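Local coordinates for protein glucanase (PDB 5GXX) that probably hydrolyses beta-1,4-glucan linkages within cellulose chains, as a cellulosomal endoglucanase of glycoside hydrolase family 9, at residues A[328-340]-A[418-430]. The protein carries 1 engineered substitution. Sequence-based numbering, arbitrary orientation.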
loop_
_atom_site.group_PDB
_atom_site.type_symbol
_atom_site.label_atom_id
_atom_site.label_comp_id
_atom_site.label_asym_id
_atom_site.label_seq_id
_atom_site.Cartn_x
_atom_site.Cartn_y
_atom_site.Cartn_z
ATOM N N TYR A 328 29.471 37.167 -43.124
ATOM C CA TYR A 328 29.560 36.368 -41.902
ATOM C C TYR A 328 29.079 37.088 -40.654
ATOM O O TYR A 328 28.453 36.462 -39.797
ATOM C CB TYR A 328 30.974 35.810 -41.709
ATOM C CG TYR A 328 31.415 34.914 -42.838
ATOM C CD1 TYR A 328 30.549 34.021 -43.451
ATOM C CD2 TYR A 328 32.733 34.951 -43.286
ATOM C CE1 TYR A 328 30.954 33.207 -44.487
ATOM C CE2 TYR A 328 33.149 34.144 -44.314
ATOM C CZ TYR A 328 32.269 33.282 -44.923
ATOM O OH TYR A 328 32.725 32.489 -45.954
ATOM N N TYR A 329 29.367 38.388 -40.554
ATOM C CA TYR A 329 28.847 39.214 -39.463
ATOM C C TYR A 329 27.315 39.223 -39.467
ATOM O O TYR A 329 26.699 39.065 -38.416
ATOM C CB TYR A 329 29.359 40.659 -39.576
ATOM C CG TYR A 329 28.856 41.581 -38.483
ATOM C CD1 TYR A 329 27.627 42.246 -38.597
ATOM C CD2 TYR A 329 29.595 41.782 -37.318
ATOM C CE1 TYR A 329 27.147 43.085 -37.599
ATOM C CE2 TYR A 329 29.121 42.627 -36.318
ATOM C CZ TYR A 329 27.900 43.276 -36.466
ATOM O OH TYR A 329 27.437 44.105 -35.476
ATOM N N ASN A 330 26.698 39.417 -40.631
ATOM C CA ASN A 330 25.235 39.534 -40.673
ATOM C C ASN A 330 24.585 38.210 -40.263
ATOM O O ASN A 330 23.585 38.190 -39.526
ATOM C CB ASN A 330 24.787 39.903 -42.091
ATOM C CG ASN A 330 24.997 41.373 -42.426
ATOM O OD1 ASN A 330 25.286 42.193 -41.551
ATOM N ND2 ASN A 330 24.821 41.707 -43.708
ATOM N N PHE A 331 25.183 37.121 -40.754
ATOM C CA PHE A 331 24.734 35.794 -40.305
ATOM C C PHE A 331 24.788 35.667 -38.783
ATOM O O PHE A 331 23.801 35.273 -38.144
ATOM C CB PHE A 331 25.559 34.669 -40.952
ATOM C CG PHE A 331 25.476 33.372 -40.193
ATOM C CD1 PHE A 331 24.331 32.586 -40.266
ATOM C CD2 PHE A 331 26.533 32.963 -39.375
ATOM C CE1 PHE A 331 24.234 31.422 -39.519
ATOM C CE2 PHE A 331 26.429 31.806 -38.617
ATOM C CZ PHE A 331 25.291 31.014 -38.716
ATOM N N ALA A 332 25.944 35.974 -38.204
ATOM C CA ALA A 332 26.133 35.796 -36.767
ATOM C C ALA A 332 25.130 36.645 -35.974
ATOM O O ALA A 332 24.445 36.135 -35.088
ATOM C CB ALA A 332 27.582 36.156 -36.416
ATOM N N LYS A 333 25.031 37.931 -36.310
ATOM C CA LYS A 333 24.155 38.816 -35.539
ATOM C C LYS A 333 22.705 38.376 -35.712
ATOM O O LYS A 333 21.926 38.458 -34.758
ATOM C CB LYS A 333 24.358 40.297 -35.917
ATOM C CG LYS A 333 23.505 41.260 -35.086
ATOM C CD LYS A 333 23.866 42.717 -35.376
ATOM C CE LYS A 333 23.266 43.634 -34.319
ATOM N NZ LYS A 333 21.792 43.806 -34.538
ATOM N N SER A 334 22.361 37.875 -36.897
ATOM C CA SER A 334 20.989 37.446 -37.127
ATOM C C SER A 334 20.606 36.279 -36.220
ATOM O O SER A 334 19.461 36.164 -35.786
ATOM C CB SER A 334 20.737 37.096 -38.599
ATOM O OG SER A 334 21.262 35.831 -38.936
ATOM N N GLN A 335 21.576 35.406 -35.947
ATOM C CA GLN A 335 21.257 34.256 -35.095
ATOM C C GLN A 335 21.145 34.633 -33.622
ATOM O O GLN A 335 20.250 34.164 -32.919
ATOM C CB GLN A 335 22.286 33.133 -35.259
ATOM C CG GLN A 335 22.388 32.647 -36.705
ATOM C CD GLN A 335 21.056 32.211 -37.276
ATOM O OE1 GLN A 335 20.508 31.180 -36.881
ATOM N NE2 GLN A 335 20.542 32.980 -38.221
ATOM N N ILE A 336 22.046 35.488 -33.154
ATOM C CA ILE A 336 21.921 35.967 -31.789
ATOM C C ILE A 336 20.612 36.743 -31.605
ATOM O O ILE A 336 19.891 36.539 -30.631
ATOM C CB ILE A 336 23.148 36.827 -31.373
ATOM C CG1 ILE A 336 24.465 36.033 -31.492
ATOM C CG2 ILE A 336 22.919 37.425 -29.972
ATOM C CD1 ILE A 336 24.468 34.684 -30.770
ATOM N N ASP A 337 20.308 37.614 -32.573
ATOM C CA ASP A 337 19.096 38.436 -32.430
ATOM C C ASP A 337 17.841 37.578 -32.445
ATOM O O ASP A 337 16.890 37.859 -31.716
ATOM C CB ASP A 337 19.003 39.557 -33.480
ATOM C CG ASP A 337 20.045 40.656 -33.264
ATOM O OD1 ASP A 337 20.714 40.670 -32.208
ATOM O OD2 ASP A 337 20.199 41.486 -34.195
ATOM N N TYR A 338 17.846 36.498 -33.232
ATOM C CA TYR A 338 16.721 35.567 -33.199
ATOM C C TYR A 338 16.519 35.028 -31.788
ATOM O O TYR A 338 15.416 35.043 -31.256
ATOM C CB TYR A 338 16.912 34.412 -34.193
ATOM C CG TYR A 338 15.711 33.498 -34.307
ATOM C CD1 TYR A 338 15.344 32.669 -33.256
ATOM C CD2 TYR A 338 14.907 33.496 -35.442
ATOM C CE1 TYR A 338 14.238 31.831 -33.335
ATOM C CE2 TYR A 338 13.804 32.659 -35.534
ATOM C CZ TYR A 338 13.496 31.803 -34.489
ATOM O OH TYR A 338 12.383 30.987 -34.504
ATOM N N ALA A 339 17.605 34.591 -31.156
ATOM C CA ALA A 339 17.527 34.073 -29.781
ATOM C C ALA A 339 17.006 35.084 -28.758
ATOM O O ALA A 339 16.380 34.710 -27.759
ATOM C CB ALA A 339 18.902 33.562 -29.368
ATOM N N LEU A 340 17.266 36.370 -29.007
ATOM C CA LEU A 340 16.900 37.437 -28.059
ATOM C C LEU A 340 15.527 38.035 -28.318
ATOM O O LEU A 340 15.000 38.751 -27.456
ATOM C CB LEU A 340 17.966 38.541 -28.069
ATOM C CG LEU A 340 19.402 38.153 -27.691
ATOM C CD1 LEU A 340 20.353 39.341 -27.655
ATOM C CD2 LEU A 340 19.493 37.426 -26.339
ATOM N N PHE A 418 27.261 30.954 -26.981
ATOM C CA PHE A 418 26.371 32.117 -26.813
ATOM C C PHE A 418 26.999 33.263 -26.022
ATOM O O PHE A 418 26.956 34.423 -26.437
ATOM C CB PHE A 418 25.064 31.603 -26.203
ATOM C CG PHE A 418 23.985 32.631 -25.994
ATOM C CD1 PHE A 418 23.533 33.411 -27.053
ATOM C CD2 PHE A 418 23.348 32.710 -24.759
ATOM C CE1 PHE A 418 22.484 34.287 -26.866
ATOM C CE2 PHE A 418 22.296 33.587 -24.574
ATOM C CZ PHE A 418 21.889 34.378 -25.623
ATOM N N VAL A 419 27.571 32.959 -24.865
ATOM C CA VAL A 419 28.440 33.908 -24.179
ATOM C C VAL A 419 29.494 34.561 -25.070
ATOM O O VAL A 419 29.636 35.783 -25.038
ATOM C CB VAL A 419 29.075 33.269 -22.920
ATOM C CG1 VAL A 419 30.187 34.172 -22.366
ATOM C CG2 VAL A 419 27.997 33.032 -21.871
ATOM N N GLY A 420 30.228 33.796 -25.877
ATOM C CA GLY A 420 31.259 34.377 -26.739
ATOM C C GLY A 420 30.663 35.347 -27.746
ATOM O O GLY A 420 31.165 36.456 -27.961
ATOM N N ALA A 421 29.561 34.961 -28.375
ATOM C CA ALA A 421 28.864 35.872 -29.288
ATOM C C ALA A 421 28.299 37.141 -28.642
ATOM O O ALA A 421 28.379 38.230 -29.230
ATOM C CB ALA A 421 27.805 35.087 -30.041
ATOM N N LEU A 422 27.764 37.029 -27.426
ATOM C CA LEU A 422 27.319 38.216 -26.691
ATOM C C LEU A 422 28.502 39.111 -26.311
ATOM O O LEU A 422 28.388 40.340 -26.340
ATOM C CB LEU A 422 26.499 37.855 -25.450
ATOM C CG LEU A 422 25.164 37.156 -25.700
ATOM C CD1 LEU A 422 24.590 36.573 -24.398
ATOM C CD2 LEU A 422 24.172 38.124 -26.360
ATOM N N CYS A 423 29.631 38.509 -25.964
ATOM C CA CYS A 423 30.849 39.308 -25.763
ATOM C C CYS A 423 31.165 40.157 -26.995
ATOM O O CYS A 423 31.437 41.351 -26.861
ATOM C CB CYS A 423 32.060 38.432 -25.450
ATOM S SG CYS A 423 32.063 37.740 -23.795
ATOM N N ARG A 424 31.133 39.565 -28.188
ATOM C CA ARG A 424 31.388 40.319 -29.412
ATOM C C ARG A 424 30.388 41.460 -29.597
ATOM O O ARG A 424 30.764 42.587 -29.959
ATOM C CB ARG A 424 31.342 39.378 -30.622
ATOM C CG ARG A 424 31.533 40.064 -31.974
ATOM C CD ARG A 424 32.811 40.907 -32.013
ATOM N NE ARG A 424 32.997 41.430 -33.362
ATOM C CZ ARG A 424 32.284 42.439 -33.870
ATOM N NH1 ARG A 424 31.361 43.076 -33.150
ATOM N NH2 ARG A 424 32.501 42.823 -35.123
ATOM N N LEU A 425 29.109 41.188 -29.347
ATOM C CA LEU A 425 28.094 42.200 -29.615
ATOM C C LEU A 425 28.111 43.332 -28.592
ATOM O O LEU A 425 27.923 44.499 -28.951
ATOM C CB LEU A 425 26.720 41.549 -29.756
ATOM C CG LEU A 425 26.564 40.890 -31.130
ATOM C CD1 LEU A 425 25.509 39.787 -31.088
ATOM C CD2 LEU A 425 26.271 41.919 -32.234
ATOM N N THR A 426 28.356 43.016 -27.325
ATOM C CA THR A 426 28.420 44.088 -26.336
ATOM C C THR A 426 29.693 44.902 -26.535
ATOM O O THR A 426 29.677 46.121 -26.340
ATOM C CB THR A 426 28.255 43.604 -24.884
ATOM O OG1 THR A 426 28.030 44.736 -24.032
ATOM C CG2 THR A 426 29.485 42.868 -24.403
ATOM N N ALA A 427 30.771 44.254 -26.966
ATOM C CA ALA A 427 31.986 44.989 -27.299
ATOM C C ALA A 427 31.679 46.078 -28.314
ATOM O O ALA A 427 32.143 47.220 -28.182
ATOM C CB ALA A 427 33.041 44.037 -27.853
ATOM N N GLU A 428 30.879 45.753 -29.319
ATOM C CA GLU A 428 30.573 46.740 -30.349
ATOM C C GLU A 428 29.514 47.755 -29.914
ATOM O O GLU A 428 29.665 48.963 -30.146
ATOM C CB GLU A 428 30.113 46.022 -31.612
ATOM C CG GLU A 428 29.613 46.967 -32.702
ATOM C CD GLU A 428 29.418 46.280 -34.037
ATOM O OE1 GLU A 428 29.432 45.042 -34.094
ATOM O OE2 GLU A 428 29.211 46.972 -35.051
ATOM N N TYR A 429 28.444 47.280 -29.290
ATOM C CA TYR A 429 27.281 48.137 -29.077
ATOM C C TYR A 429 27.189 48.705 -27.674
ATOM O O TYR A 429 26.373 49.587 -27.417
ATOM C CB TYR A 429 25.998 47.403 -29.451
ATOM C CG TYR A 429 25.943 47.090 -30.926
ATOM C CD1 TYR A 429 25.679 48.094 -31.855
ATOM C CD2 TYR A 429 26.207 45.810 -31.410
ATOM C CE1 TYR A 429 25.640 47.814 -33.212
ATOM C CE2 TYR A 429 26.154 45.516 -32.766
ATOM C CZ TYR A 429 25.871 46.527 -33.669
ATOM O OH TYR A 429 25.839 46.257 -35.024
ATOM N N GLY A 430 28.033 48.212 -26.774
ATOM C CA GLY A 430 27.981 48.654 -25.390
ATOM C C GLY A 430 26.764 48.065 -24.707
ATOM O O GLY A 430 26.484 46.866 -24.819
#
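Tyr329 reaches from helix 322-340 into a hole on helix 412-429 formed by Arg424, Leu425, Glu428 and Tyr429. Its CG stands anti to the backbone N (chi1 180°), which carries the hydroxyl across to the second helix. There Tyr329 OH donates to Glu428 OE1 at 2.6 Å and accepts from Tyr429 OH at 2.7 Å. These two bonds form a short relay, Tyr429 to Tyr329 to Glu428. Glu428 OE1 also accepts from Arg424 NH1 in a salt bridge of 2.9 Å. The tyrosine and the arginine approach this oxygen from opposite faces of the carboxylate. Two donors therefore grip one oxygen, which probably helps keep Glu428 ionised. Arg424 NH2 lies at the edge of the Tyr329 ring, 3.6 Å from CE2, with the guanidinium and ring planes 47° apart. The chain of Lys333 runs past Leu425 CD2 and brings CE close to Tyr429. Lys333 NZ, turned by a bend at the chain end, bridges to Asp337 OD2 one turn on in its own helix.

Ile336 is the second knob and makes the apolar half of the contact. Its CD1 presses on Ala421 CB at 3.4 Å, tighter than usual for two carbons, and also meets the edge of the Phe418 ring. The CG2 branch, anti to the backbone N, packs against Leu425 CD1 at 3.7 Å and Leu422 CD2. Farther along, Leu340 CD2 touches the Phe418 edge in the ring plane.

Both helices belong to the (alpha/alpha)6 barrel of the family 9 catalytic module. The axes of segments 328-340 and 418-429 cross at -108° and come within 10.8 Å. Helix 301-318 adjoins both, with Phe313 beside Tyr329 and Asp317 bridging to Arg424 NE. Helix 7-20 also touches both, through Tyr7 on Leu340 and Leu425.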